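Local coordinates for ferric enterobactin receptor PIRA (Pseudomonas aeruginosa, PDB 5FP2), which probably takes up ferric enterobactin and related iron-siderophore complexes across the outer membrane as a TonB-dependent receptor, at residues I48-P53 with S626-S631; N124-E129 with R202-A207; T170-I175 with T184-F189; R236-S241 with F260-N265; L674-G679 with V711-S716. All blocks are in the same frame, centred on the assembly; numbering follows the deposited sequence.

Contact 1 (I48-P53 with S626-S631)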
# COMPACT_ATOMS: atom_id res chain seq x y z
N ILE A 48 13.72 -2.00 2.41
CA ILE A 48 13.05 -2.34 3.66
C ILE A 48 14.09 -2.93 4.60
O ILE A 48 14.11 -2.66 5.80
CB ILE A 48 11.98 -3.40 3.38
CG1 ILE A 48 10.86 -2.81 2.52
CG2 ILE A 48 11.42 -3.96 4.69
CD1 ILE A 48 9.85 -3.85 2.06
N ARG A 49 14.94 -3.76 3.99
CA ARG A 49 15.99 -4.51 4.65
C ARG A 49 17.00 -3.58 5.30
O ARG A 49 17.58 -3.92 6.33
CB ARG A 49 16.68 -5.45 3.62
CG ARG A 49 18.17 -5.63 3.83
CD ARG A 49 18.82 -6.54 2.77
NE ARG A 49 19.66 -5.80 1.82
CZ ARG A 49 20.55 -4.85 2.14
NH1 ARG A 49 20.73 -4.49 3.41
NH2 ARG A 49 21.28 -4.27 1.20
N LYS A 50 17.15 -2.38 4.74
CA LYS A 50 18.06 -1.35 5.29
C LYS A 50 17.41 -0.52 6.39
O LYS A 50 18.11 0.03 7.24
CB LYS A 50 18.52 -0.41 4.19
CG LYS A 50 19.29 -1.09 3.07
CD LYS A 50 20.37 -0.17 2.53
CE LYS A 50 20.27 0.03 1.02
NZ LYS A 50 19.33 1.14 0.68
N ARG A 51 16.09 -0.45 6.37
CA ARG A 51 15.30 0.41 7.24
C ARG A 51 14.14 -0.39 7.86
O ARG A 51 12.96 -0.11 7.61
CB ARG A 51 14.74 1.55 6.39
CG ARG A 51 14.86 2.96 6.96
CD ARG A 51 13.85 3.88 6.28
NE ARG A 51 14.13 5.29 6.54
CZ ARG A 51 13.35 6.10 7.26
NH1 ARG A 51 12.24 5.64 7.84
NH2 ARG A 51 13.68 7.38 7.38
N PRO A 52 14.47 -1.48 8.59
CA PRO A 52 13.45 -2.25 9.26
C PRO A 52 12.45 -1.40 10.02
O PRO A 52 12.85 -0.72 10.94
CB PRO A 52 14.26 -3.07 10.28
CG PRO A 52 15.53 -2.32 10.46
CD PRO A 52 15.81 -1.80 9.09
N PRO A 53 11.15 -1.54 9.74
CA PRO A 53 10.16 -0.89 10.58
C PRO A 53 10.13 -1.42 12.00
O PRO A 53 10.66 -2.49 12.28
CB PRO A 53 8.84 -1.19 9.89
CG PRO A 53 9.19 -1.74 8.55
CD PRO A 53 10.53 -2.38 8.71
N SER A 626 27.30 -1.47 5.28
CA SER A 626 26.39 -0.51 4.70
C SER A 626 25.86 0.45 5.78
O SER A 626 25.53 0.04 6.88
CB SER A 626 25.24 -1.25 4.02
OG SER A 626 24.06 -0.47 4.03
N THR A 627 25.80 1.74 5.46
CA THR A 627 25.48 2.74 6.48
C THR A 627 24.56 3.85 5.99
O THR A 627 24.75 4.41 4.92
CB THR A 627 26.74 3.44 7.07
OG1 THR A 627 27.93 2.72 6.74
CG2 THR A 627 26.62 3.55 8.59
N GLN A 628 23.54 4.15 6.80
CA GLN A 628 22.59 5.21 6.51
C GLN A 628 22.61 6.27 7.59
O GLN A 628 22.65 5.97 8.79
CB GLN A 628 21.15 4.66 6.40
CG GLN A 628 20.65 4.58 4.97
CD GLN A 628 19.42 3.71 4.76
OE1 GLN A 628 18.75 3.24 5.71
NE2 GLN A 628 19.13 3.45 3.49
N LEU A 629 22.56 7.52 7.15
CA LEU A 629 22.00 8.60 7.94
C LEU A 629 20.66 8.96 7.32
O LEU A 629 20.55 9.10 6.09
CB LEU A 629 22.96 9.79 7.87
CG LEU A 629 22.90 10.82 9.00
CD1 LEU A 629 22.99 10.13 10.35
CD2 LEU A 629 24.00 11.88 8.81
N THR A 630 19.63 9.06 8.16
CA THR A 630 18.34 9.52 7.66
C THR A 630 17.69 10.59 8.51
O THR A 630 17.74 10.55 9.75
CB THR A 630 17.30 8.42 7.59
OG1 THR A 630 16.83 8.15 8.91
CG2 THR A 630 17.88 7.17 6.92
N SER A 631 16.99 11.47 7.81
CA SER A 631 16.30 12.59 8.43
C SER A 631 14.89 12.69 7.85
O SER A 631 14.62 12.27 6.73
CB SER A 631 17.06 13.89 8.19
OG SER A 631 17.42 14.03 6.82
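Lys50 of the plug and Gln628 of the barrel wall approach each other with CG of Lys50 beside its backbone N, anti to the carbonyl carbon (chi1 -61°), and CD of Gln628 continuing its chain away from the backbone (chi2 164°). The two side chains cross at about a right angle. Lys50 NZ comes 3.6 Å from Gln628 NE2, and CD of Lys50 lies 3.9 Å from the same amide nitrogen. Two nitrogens that both donate protons can approach like this because an acceptor serves both: Asp618 OD2, on the neighbouring barrel strand 610-619, makes a salt bridge to Lys50 NZ and accepts a hydrogen bond from Gln628 NE2. Farther back along the lysine, CD passes Ser626 OG at 4.0 Å, a small residue beside the aliphatic part of the chain. Arg51 extends past the amide with its guanidinium plane turned 60° to it, then reaches Thr630 tip to tip, NH2 lying 3.6 Å from OG1. Long, flexible Lys and Arg suit a place where the CA atoms of Lys50 and Gln628 are 8.1 Å apart. The contact is mostly polar, though aliphatic parts of Lys50 and Arg51 also pack in it, and the buried lysine charge is met through Asp618; such an interface is consistent with a plug that docks in the barrel as a separate domain.

Contact 2 (N124-E129 with R202-A207)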
# COMPACT_ATOMS: atom_id res chain seq x y z
N ASN A 124 0.67 -5.12 11.37
CA ASN A 124 1.48 -5.25 10.15
C ASN A 124 0.88 -6.30 9.20
O ASN A 124 0.87 -7.49 9.50
CB ASN A 124 2.93 -5.61 10.51
N TRP A 125 0.43 -5.82 8.04
CA TRP A 125 -0.27 -6.63 7.02
C TRP A 125 0.59 -7.84 6.67
O TRP A 125 0.18 -9.01 6.82
CB TRP A 125 -0.48 -5.78 5.73
CG TRP A 125 -1.27 -4.49 5.91
CD1 TRP A 125 -2.62 -4.31 5.70
CD2 TRP A 125 -0.77 -3.23 6.36
NE1 TRP A 125 -2.97 -3.01 5.98
CE2 TRP A 125 -1.85 -2.31 6.35
CE3 TRP A 125 0.49 -2.77 6.78
CZ2 TRP A 125 -1.71 -0.94 6.71
CZ3 TRP A 125 0.64 -1.40 7.11
CH2 TRP A 125 -0.46 -0.52 7.10
N VAL A 126 1.81 -7.53 6.22
CA VAL A 126 2.78 -8.51 5.74
C VAL A 126 4.08 -8.27 6.49
O VAL A 126 4.52 -7.12 6.61
CB VAL A 126 3.01 -8.36 4.23
CG1 VAL A 126 4.02 -9.38 3.73
CG2 VAL A 126 1.69 -8.49 3.48
N PRO A 127 4.62 -9.31 7.13
CA PRO A 127 5.96 -9.16 7.66
C PRO A 127 6.84 -8.37 6.71
O PRO A 127 6.97 -8.75 5.55
CB PRO A 127 6.44 -10.61 7.75
CG PRO A 127 5.20 -11.47 7.79
CD PRO A 127 4.01 -10.56 7.60
N PRO A 128 7.46 -7.29 7.19
CA PRO A 128 8.32 -6.52 6.30
C PRO A 128 9.27 -7.43 5.54
O PRO A 128 9.34 -7.38 4.32
CB PRO A 128 9.09 -5.61 7.26
CG PRO A 128 8.18 -5.44 8.43
CD PRO A 128 7.43 -6.75 8.56
N GLU A 129 9.99 -8.25 6.28
CA GLU A 129 11.13 -8.95 5.72
C GLU A 129 10.68 -10.00 4.70
O GLU A 129 11.51 -10.64 4.04
CB GLU A 129 11.93 -9.61 6.85
CG GLU A 129 12.78 -8.64 7.66
CD GLU A 129 12.03 -7.87 8.76
OE1 GLU A 129 10.92 -8.27 9.17
OE2 GLU A 129 12.55 -6.82 9.19
N ARG A 202 4.61 -21.77 -0.56
CA ARG A 202 5.30 -20.75 0.23
C ARG A 202 4.52 -20.34 1.47
O ARG A 202 3.41 -19.81 1.35
CB ARG A 202 5.49 -19.51 -0.61
CG ARG A 202 6.04 -18.34 0.20
CD ARG A 202 5.28 -17.04 -0.11
NE ARG A 202 3.89 -17.15 0.33
CZ ARG A 202 2.86 -16.48 -0.20
NH1 ARG A 202 3.03 -15.63 -1.23
NH2 ARG A 202 1.63 -16.72 0.26
N ALA A 203 5.10 -20.55 2.65
CA ALA A 203 4.49 -20.11 3.91
C ALA A 203 5.28 -18.98 4.56
O ALA A 203 6.51 -19.01 4.57
CB ALA A 203 4.36 -21.27 4.86
N TYR A 204 4.56 -17.99 5.10
CA TYR A 204 5.16 -16.92 5.92
C TYR A 204 4.27 -16.47 7.08
O TYR A 204 3.04 -16.65 7.06
CB TYR A 204 5.49 -15.71 5.07
CG TYR A 204 4.28 -14.96 4.56
CD1 TYR A 204 3.43 -14.31 5.43
CD2 TYR A 204 4.07 -14.79 3.20
CE1 TYR A 204 2.36 -13.56 4.96
CE2 TYR A 204 2.97 -14.10 2.72
CZ TYR A 204 2.13 -13.47 3.61
OH TYR A 204 1.05 -12.74 3.16
N GLY A 205 4.89 -15.98 8.14
CA GLY A 205 4.17 -15.83 9.39
C GLY A 205 4.99 -15.04 10.36
O GLY A 205 6.15 -14.69 10.06
N SER A 206 4.33 -14.53 11.40
CA SER A 206 4.95 -13.49 12.22
C SER A 206 4.28 -13.40 13.58
O SER A 206 3.09 -13.69 13.74
CB SER A 206 4.92 -12.13 11.50
OG SER A 206 3.65 -11.51 11.63
N ALA A 207 5.08 -12.99 14.55
CA ALA A 207 4.61 -12.83 15.91
C ALA A 207 5.26 -11.58 16.49
O ALA A 207 6.45 -11.35 16.28
CB ALA A 207 4.96 -14.06 16.72
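Pro127 of the plug loop and Tyr204 of barrel strand 202-207 form the apolar part of this contact. The proline ring tip, CG, lies 4.1 Å from Tyr204 CD1, approaching the aromatic ring obliquely. The same CG is 3.8 Å from Ser206 CB, so one methylene reaches two residues that both point to the lumen of the barrel. Val126 adds a looser touch, its CG2 lying 4.3 Å from Tyr204 OH. Tyr204 CG sits between the backbone N and the carbonyl carbon (chi1 70°), and from there the ring lies beside Pro127. Between Tyr204 and Ser206, Gly205 has no side chain, and its carbonyl O lies 4.1 Å from Pro127 CG.

The polar groups are arranged around this patch. Within the strand, the CE2 corner of the Tyr204 ring lies 3.7 Å above the guanidinium plane of Arg202, over its centre. Arg202 NH1 also donates to the backbone O of Lys159. Ser206 OG makes a weak hydrogen bond to Asp239 OD1 on the next barrel strand, which gives the hydroxyl a partner within the wall while its CB meets the proline.

Proline suits this position because its backbone nitrogen has no proton to satisfy and its ring is compact. Plug and wall therefore meet here by shape and van der Waals contact, while the Arg202 and Ser206 side chains find polar partners elsewhere in the protein.

Contact 3 (T170-I175 with T184-F189)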
# COMPACT_ATOMS: atom_id res chain seq x y z
N THR A 170 13.59 -13.89 10.80
CA THR A 170 14.03 -12.56 11.21
C THR A 170 13.61 -12.28 12.63
O THR A 170 12.42 -12.32 12.94
CB THR A 170 13.35 -11.47 10.38
OG1 THR A 170 13.56 -11.72 8.99
CG2 THR A 170 13.93 -10.11 10.76
N VAL A 171 14.55 -11.85 13.45
CA VAL A 171 14.17 -11.27 14.73
C VAL A 171 14.53 -9.80 14.80
O VAL A 171 15.64 -9.39 14.45
CB VAL A 171 14.81 -12.00 15.91
CG1 VAL A 171 14.01 -11.71 17.16
CG2 VAL A 171 14.86 -13.50 15.63
N PHE A 172 13.59 -9.01 15.30
CA PHE A 172 13.79 -7.57 15.43
C PHE A 172 13.30 -7.11 16.78
O PHE A 172 12.25 -7.57 17.26
CB PHE A 172 13.01 -6.84 14.34
CG PHE A 172 13.04 -5.35 14.47
CD1 PHE A 172 12.15 -4.70 15.30
CD2 PHE A 172 13.95 -4.61 13.76
CE1 PHE A 172 12.15 -3.33 15.41
CE2 PHE A 172 13.99 -3.22 13.87
CZ PHE A 172 13.07 -2.58 14.68
N THR A 173 14.02 -6.16 17.36
CA THR A 173 13.65 -5.65 18.66
C THR A 173 14.06 -4.18 18.76
O THR A 173 15.18 -3.79 18.43
CB THR A 173 14.30 -6.49 19.78
OG1 THR A 173 14.18 -5.79 21.03
CG2 THR A 173 15.76 -6.74 19.49
N ASN A 174 13.09 -3.36 19.13
CA ASN A 174 13.29 -1.94 19.27
C ASN A 174 13.08 -1.57 20.72
O ASN A 174 11.99 -1.74 21.25
CB ASN A 174 12.28 -1.22 18.40
CG ASN A 174 12.22 0.26 18.68
OD1 ASN A 174 13.10 1.00 18.27
ND2 ASN A 174 11.18 0.69 19.38
N ILE A 175 14.11 -1.01 21.35
CA ILE A 175 14.02 -0.58 22.75
C ILE A 175 14.14 0.95 22.88
O ILE A 175 15.22 1.52 22.68
CB ILE A 175 15.11 -1.26 23.60
CG1 ILE A 175 14.94 -2.78 23.57
CG2 ILE A 175 15.05 -0.74 25.03
CD1 ILE A 175 16.24 -3.54 23.42
N THR A 184 9.45 -3.31 21.71
CA THR A 184 8.86 -4.18 20.72
C THR A 184 9.80 -5.30 20.34
O THR A 184 11.01 -5.12 20.21
CB THR A 184 8.45 -3.42 19.45
OG1 THR A 184 7.37 -2.53 19.75
CG2 THR A 184 7.99 -4.37 18.38
N ARG A 185 9.25 -6.50 20.26
CA ARG A 185 9.93 -7.62 19.63
C ARG A 185 9.04 -8.20 18.56
O ARG A 185 7.86 -8.45 18.81
CB ARG A 185 10.28 -8.70 20.64
CG ARG A 185 11.17 -9.77 20.06
CD ARG A 185 11.43 -10.85 21.10
NE ARG A 185 12.24 -10.35 22.20
CZ ARG A 185 13.55 -10.10 22.12
NH1 ARG A 185 14.20 -10.27 20.97
NH2 ARG A 185 14.20 -9.65 23.19
N ARG A 186 9.57 -8.30 17.35
CA ARG A 186 8.88 -9.06 16.32
C ARG A 186 9.79 -10.07 15.66
O ARG A 186 11.00 -10.09 15.87
CB ARG A 186 8.23 -8.13 15.29
CG ARG A 186 9.18 -7.14 14.62
CD ARG A 186 8.49 -6.38 13.50
NE ARG A 186 9.47 -5.65 12.73
CZ ARG A 186 10.18 -6.15 11.72
NH1 ARG A 186 9.90 -7.34 11.21
NH2 ARG A 186 11.11 -5.38 11.13
N ALA A 187 9.18 -10.98 14.91
CA ALA A 187 9.75 -12.30 14.65
C ALA A 187 8.96 -12.90 13.51
O ALA A 187 7.73 -12.94 13.56
CB ALA A 187 9.61 -13.18 15.88
N ASN A 188 9.65 -13.30 12.45
CA ASN A 188 8.97 -13.86 11.30
C ASN A 188 9.85 -14.73 10.43
O ASN A 188 11.07 -14.75 10.55
CB ASN A 188 8.37 -12.75 10.45
CG ASN A 188 9.35 -11.60 10.23
OD1 ASN A 188 10.30 -11.68 9.44
ND2 ASN A 188 9.14 -10.52 10.97
N PHE A 189 9.19 -15.50 9.58
CA PHE A 189 9.84 -16.59 8.85
C PHE A 189 9.18 -16.61 7.49
O PHE A 189 8.00 -16.25 7.34
CB PHE A 189 9.63 -17.94 9.56
CG PHE A 189 8.25 -18.52 9.36
CD1 PHE A 189 7.88 -19.07 8.14
CD2 PHE A 189 7.30 -18.44 10.37
CE1 PHE A 189 6.58 -19.46 7.90
CE2 PHE A 189 6.01 -18.95 10.18
CZ PHE A 189 5.64 -19.42 8.93
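Thr170 to Asn174 pair with Thr184 to Asn188 in the first hairpin of the 22-stranded antiparallel barrel, strands 166-176 and 184-194. The backbone ladder holds them together. Thr170 with Asn188, Phe172 with Arg186 and Asn174 with Thr184 are the hydrogen-bonded pairs, each making two N-H to O bonds. That from Phe172 N to Arg186 O is nearly straight, 2.9 Å with 170° at the hydrogen. In the non-hydrogen-bonded pairs, CA-H groups point at carbonyls instead, as from Ala187 CA to Thr170 O at 3.2 Å.

A stack dominates the face turned to the plug. The guanidinium of Arg186 lies flat on the Phe172 ring, with centres 4.6 Å apart and planes 20° from parallel. Phe172 CG, where the ring begins on this plug-facing side, stands anti to its backbone N (chi1 174°). Arginine suits this place because its flat cation can cover an aromatic face while its N-H groups remain available for other partners: NH1 forms a salt bridge with Glu129 OE1 of the plug, and NH2 a hydrogen bond with Pro53 O. Strand and plug are thereby tied at one group.

On the other face, Arg185 and Thr173 run side by side. A weak hydrogen bond joins Thr173 OG1 to Thr184 O, and Arg185 NH1 lies 4.0 Å from Thr173 CB, which sits over one face of the guanidinium.

Contact 4 (R236-S241 with F260-N265)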
# COMPACT_ATOMS: atom_id res chain seq x y z
N ARG A 236 -0.40 -7.89 21.13
CA ARG A 236 0.21 -9.01 20.43
C ARG A 236 -0.36 -9.07 19.01
O ARG A 236 -1.48 -8.62 18.77
CB ARG A 236 -0.06 -10.31 21.20
CG ARG A 236 0.77 -10.44 22.48
CD ARG A 236 0.04 -11.22 23.57
NE ARG A 236 -0.83 -10.37 24.41
CZ ARG A 236 -0.71 -10.21 25.73
NH1 ARG A 236 0.26 -10.82 26.41
NH2 ARG A 236 -1.55 -9.42 26.39
N ASN A 237 0.45 -9.52 18.07
CA ASN A 237 -0.05 -9.97 16.77
C ASN A 237 0.56 -11.29 16.34
O ASN A 237 1.76 -11.49 16.44
CB ASN A 237 0.23 -8.97 15.65
CG ASN A 237 -0.23 -7.58 15.99
OD1 ASN A 237 -1.40 -7.25 15.80
ND2 ASN A 237 0.68 -6.78 16.53
N ARG A 238 -0.26 -12.11 15.72
CA ARG A 238 0.23 -13.31 15.08
C ARG A 238 -0.47 -13.42 13.74
O ARG A 238 -1.68 -13.14 13.63
CB ARG A 238 -0.04 -14.54 15.97
CG ARG A 238 1.01 -15.63 15.83
CD ARG A 238 1.18 -16.44 17.10
NE ARG A 238 0.85 -15.68 18.30
CZ ARG A 238 -0.24 -15.90 19.05
NH1 ARG A 238 -1.13 -16.85 18.74
NH2 ARG A 238 -0.42 -15.17 20.15
N ASP A 239 0.28 -13.75 12.71
CA ASP A 239 -0.33 -14.04 11.43
C ASP A 239 0.42 -15.16 10.76
O ASP A 239 1.61 -15.36 11.01
CB ASP A 239 -0.38 -12.79 10.54
CG ASP A 239 0.99 -12.34 10.07
OD1 ASP A 239 1.87 -13.22 9.86
OD2 ASP A 239 1.17 -11.11 9.86
N LEU A 240 -0.31 -15.92 9.97
CA LEU A 240 0.28 -16.91 9.08
C LEU A 240 -0.51 -16.94 7.77
O LEU A 240 -1.73 -16.72 7.75
CB LEU A 240 0.25 -18.27 9.75
CG LEU A 240 1.40 -19.23 9.41
CD1 LEU A 240 1.39 -20.47 10.32
CD2 LEU A 240 1.31 -19.63 7.94
N SER A 241 0.19 -17.13 6.65
CA SER A 241 -0.47 -17.28 5.36
C SER A 241 0.27 -18.32 4.54
O SER A 241 1.50 -18.32 4.51
CB SER A 241 -0.48 -15.97 4.60
OG SER A 241 -1.18 -16.14 3.37
N PHE A 260 -4.50 -16.63 8.38
CA PHE A 260 -5.23 -15.90 9.39
C PHE A 260 -4.35 -14.78 9.91
O PHE A 260 -3.13 -14.84 9.79
CB PHE A 260 -5.65 -16.84 10.53
CG PHE A 260 -4.54 -17.15 11.49
CD1 PHE A 260 -3.54 -18.02 11.14
CD2 PHE A 260 -4.48 -16.52 12.71
CE1 PHE A 260 -2.48 -18.25 11.99
CE2 PHE A 260 -3.41 -16.72 13.55
CZ PHE A 260 -2.40 -17.57 13.18
N SER A 261 -4.97 -13.77 10.50
CA SER A 261 -4.28 -12.90 11.43
C SER A 261 -5.10 -12.75 12.69
O SER A 261 -6.32 -12.74 12.66
CB SER A 261 -3.96 -11.52 10.81
OG SER A 261 -5.11 -10.84 10.32
N ARG A 262 -4.39 -12.62 13.80
CA ARG A 262 -4.98 -12.65 15.11
C ARG A 262 -4.32 -11.54 15.91
O ARG A 262 -3.15 -11.23 15.69
CB ARG A 262 -4.67 -14.01 15.73
CG ARG A 262 -5.28 -14.36 17.07
CD ARG A 262 -4.56 -15.62 17.52
NE ARG A 262 -4.97 -16.17 18.81
CZ ARG A 262 -4.68 -15.63 19.99
NH1 ARG A 262 -4.15 -14.41 20.06
NH2 ARG A 262 -5.04 -16.26 21.10
N GLN A 263 -5.09 -10.89 16.76
CA GLN A 263 -4.56 -9.80 17.55
C GLN A 263 -5.20 -9.76 18.93
O GLN A 263 -6.42 -9.81 19.06
CB GLN A 263 -4.78 -8.48 16.82
CG GLN A 263 -4.36 -7.27 17.63
CD GLN A 263 -4.63 -5.99 16.89
OE1 GLN A 263 -4.09 -5.76 15.80
NE2 GLN A 263 -5.50 -5.15 17.45
N GLY A 264 -4.36 -9.61 19.95
CA GLY A 264 -4.84 -9.49 21.32
C GLY A 264 -4.21 -8.32 22.06
O GLY A 264 -3.54 -7.47 21.45
N ASN A 265 -4.50 -8.23 23.35
CA ASN A 265 -3.76 -7.36 24.27
C ASN A 265 -4.02 -7.73 25.73
O ASN A 265 -5.16 -7.92 26.14
CB ASN A 265 -4.10 -5.88 24.05
CG ASN A 265 -5.59 -5.60 24.11
OD1 ASN A 265 -6.28 -5.66 23.09
ND2 ASN A 265 -6.08 -5.20 25.29
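Arg236 to Leu240 face Phe260 to Gly264 across an antiparallel hairpin of the barrel, the short strand axes 4.7 Å apart and their directions at 173°, with two backbone hydrogen bonds in each of the pairs Arg236-Gly264, Arg238-Arg262 and Leu240-Phe260. The Arg238-Arg262 pair includes a nearly straight bond, Arg238 N to Arg262 O at 3.0 Å.

Side chains divide between the two faces of the sheet. Asn237, Asp239, Ser261 and Gln263 share one face, and Asp239 there touches Pro127 of the plug, which marks this face as the lumen side. Polar residues thus line the lumen here, and CB of Asp239 and CB of Ser261 lie 3.8 Å apart.

Leu240, Phe260 and three arginines, Arg236, Arg238 and Arg262, share the outer face. Arg238 and Arg262 lie side by side, pointing the same way, with Arg238 NH2 3.8 Å from Arg262 NH1. Such like charges would repel, an effect probably eased by solvent.

Phe260 CG lies between its backbone N and carbonyl carbon (chi1 79°). The ring covers the neighbouring strand, with Asp239 CA over one face, and its CE1 meets Leu240 CB at 3.5 Å.

Contact 5 (L674-G679 with V711-S716)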
# COMPACT_ATOMS: atom_id res chain seq x y z
N LEU A 674 23.28 -15.33 6.79
CA LEU A 674 23.26 -14.48 7.98
C LEU A 674 23.54 -13.04 7.65
O LEU A 674 24.45 -12.74 6.88
CB LEU A 674 24.27 -14.96 9.03
CG LEU A 674 24.39 -14.15 10.32
CD1 LEU A 674 23.08 -14.18 11.09
CD2 LEU A 674 25.51 -14.68 11.19
N SER A 675 22.89 -12.14 8.37
CA SER A 675 23.12 -10.73 8.24
C SER A 675 22.53 -10.03 9.44
O SER A 675 21.61 -10.50 10.05
CB SER A 675 22.43 -10.24 6.98
OG SER A 675 21.02 -10.35 7.14
N VAL A 676 23.03 -8.84 9.74
CA VAL A 676 22.65 -8.14 10.96
C VAL A 676 22.54 -6.64 10.72
O VAL A 676 23.28 -6.06 9.91
CB VAL A 676 23.72 -8.34 12.04
CG1 VAL A 676 23.54 -7.33 13.16
CG2 VAL A 676 23.65 -9.75 12.57
N ARG A 677 21.61 -6.03 11.43
CA ARG A 677 21.35 -4.61 11.27
C ARG A 677 20.95 -3.96 12.58
O ARG A 677 20.22 -4.54 13.39
CB ARG A 677 20.27 -4.39 10.23
CG ARG A 677 20.10 -2.92 9.93
CD ARG A 677 19.88 -2.66 8.46
NE ARG A 677 20.05 -1.24 8.18
CZ ARG A 677 21.11 -0.73 7.58
NH1 ARG A 677 22.07 -1.52 7.12
NH2 ARG A 677 21.19 0.59 7.42
N GLY A 678 21.43 -2.74 12.78
CA GLY A 678 21.22 -2.01 14.03
C GLY A 678 21.25 -0.50 13.82
O GLY A 678 21.82 -0.01 12.86
N GLY A 679 20.61 0.23 14.73
CA GLY A 679 20.27 1.61 14.46
C GLY A 679 19.75 2.37 15.65
O GLY A 679 19.21 1.80 16.59
N VAL A 711 17.74 -3.52 16.92
CA VAL A 711 18.68 -4.45 16.31
C VAL A 711 17.94 -5.69 15.73
O VAL A 711 16.89 -6.11 16.22
CB VAL A 711 19.81 -4.84 17.30
CG1 VAL A 711 19.25 -5.18 18.67
CG2 VAL A 711 20.67 -5.98 16.78
N SER A 712 18.43 -6.14 14.58
CA SER A 712 17.77 -7.18 13.80
C SER A 712 18.79 -8.19 13.35
O SER A 712 19.92 -7.84 13.00
CB SER A 712 17.13 -6.58 12.54
OG SER A 712 16.42 -7.55 11.80
N MET A 713 18.36 -9.44 13.27
CA MET A 713 19.16 -10.51 12.71
C MET A 713 18.30 -11.26 11.72
O MET A 713 17.13 -11.50 11.98
CB MET A 713 19.59 -11.45 13.82
CG MET A 713 20.74 -12.37 13.43
SD MET A 713 21.25 -13.37 14.84
CE MET A 713 20.81 -15.04 14.29
N THR A 714 18.86 -11.57 10.56
CA THR A 714 18.17 -12.41 9.60
C THR A 714 19.00 -13.66 9.25
O THR A 714 20.11 -13.55 8.74
CB THR A 714 17.73 -11.61 8.36
OG1 THR A 714 16.55 -10.86 8.67
CG2 THR A 714 17.41 -12.52 7.21
N THR A 715 18.50 -14.84 9.61
CA THR A 715 19.02 -16.11 9.08
C THR A 715 18.19 -16.57 7.90
O THR A 715 17.00 -16.28 7.83
CB THR A 715 18.99 -17.27 10.09
OG1 THR A 715 17.65 -17.52 10.50
CG2 THR A 715 19.84 -16.99 11.31
N SER A 716 18.79 -17.38 7.03
CA SER A 716 18.10 -17.89 5.84
C SER A 716 18.89 -19.04 5.19
O SER A 716 20.12 -19.01 5.21
CB SER A 716 17.94 -16.77 4.82
OG SER A 716 19.18 -16.58 4.15
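Arg677 O is approached by two groups of the partner strand: it accepts the hydrogen bond from Ser712 N at 2.7 Å, and Val711 CA brings a CA-H to it at 3.3 Å. The bond is returned by Arg677 N to Ser712 O. One pair along, Thr714 N bonds almost straight to Ser675 O (3.0 Å, 176° at the hydrogen), whereas the reverse bond, Ser675 N to Thr714 O, is weak.

The face carrying Leu674, Val676 and Met713 is largely apolar. Leu674 CD1 packs on Met713 CG at 3.8 Å, and Val676 CG2 meets the same CG at 4.0 Å. Flexible methionine, its CG anti to the backbone N (chi1 -163°), suits a position bordered by two branched side chains. Gly678, facing Val711, ends this row without a side chain.

The other face, with Ser675, Arg677, Ser712 and Thr714, is polar and looks into the barrel. Arg677 NE makes weak hydrogen bonds to Lys50 O of the plug and to Ser665 OG, while Thr714 OG1 is hydrogen-bonded to Thr170 OG1.

Strand 674-681 lies between strands 659-669 and 708-716; the latter, last in the chain, also pairs with strand 166-176, the first of the barrel, and so closes the cylinder.

All five contacts reach the 22-stranded barrel. Contacts 3 and 4 are hairpins in its wall and contact 5 joins its last two strands, whereas contacts 1 and 2 bring plug segments against its inside. Strands 708-716, 166-176, 184-194, 199-210, 235-247 and 252-264 are consecutive neighbours round the barrel, so contacts 5, 3, 2 and 4 form one arc, successive centres 10 to 11 Å apart. Contact 1 lies beyond contact 5, 12 Å from it and 26 Å from contact 4 between centres. Along the chain, contact 1 spans contacts 2, 3 and 4 and closes before contact 5. In these contacts the plug meets the wall on both flanks of the seam where the first and last strands pair.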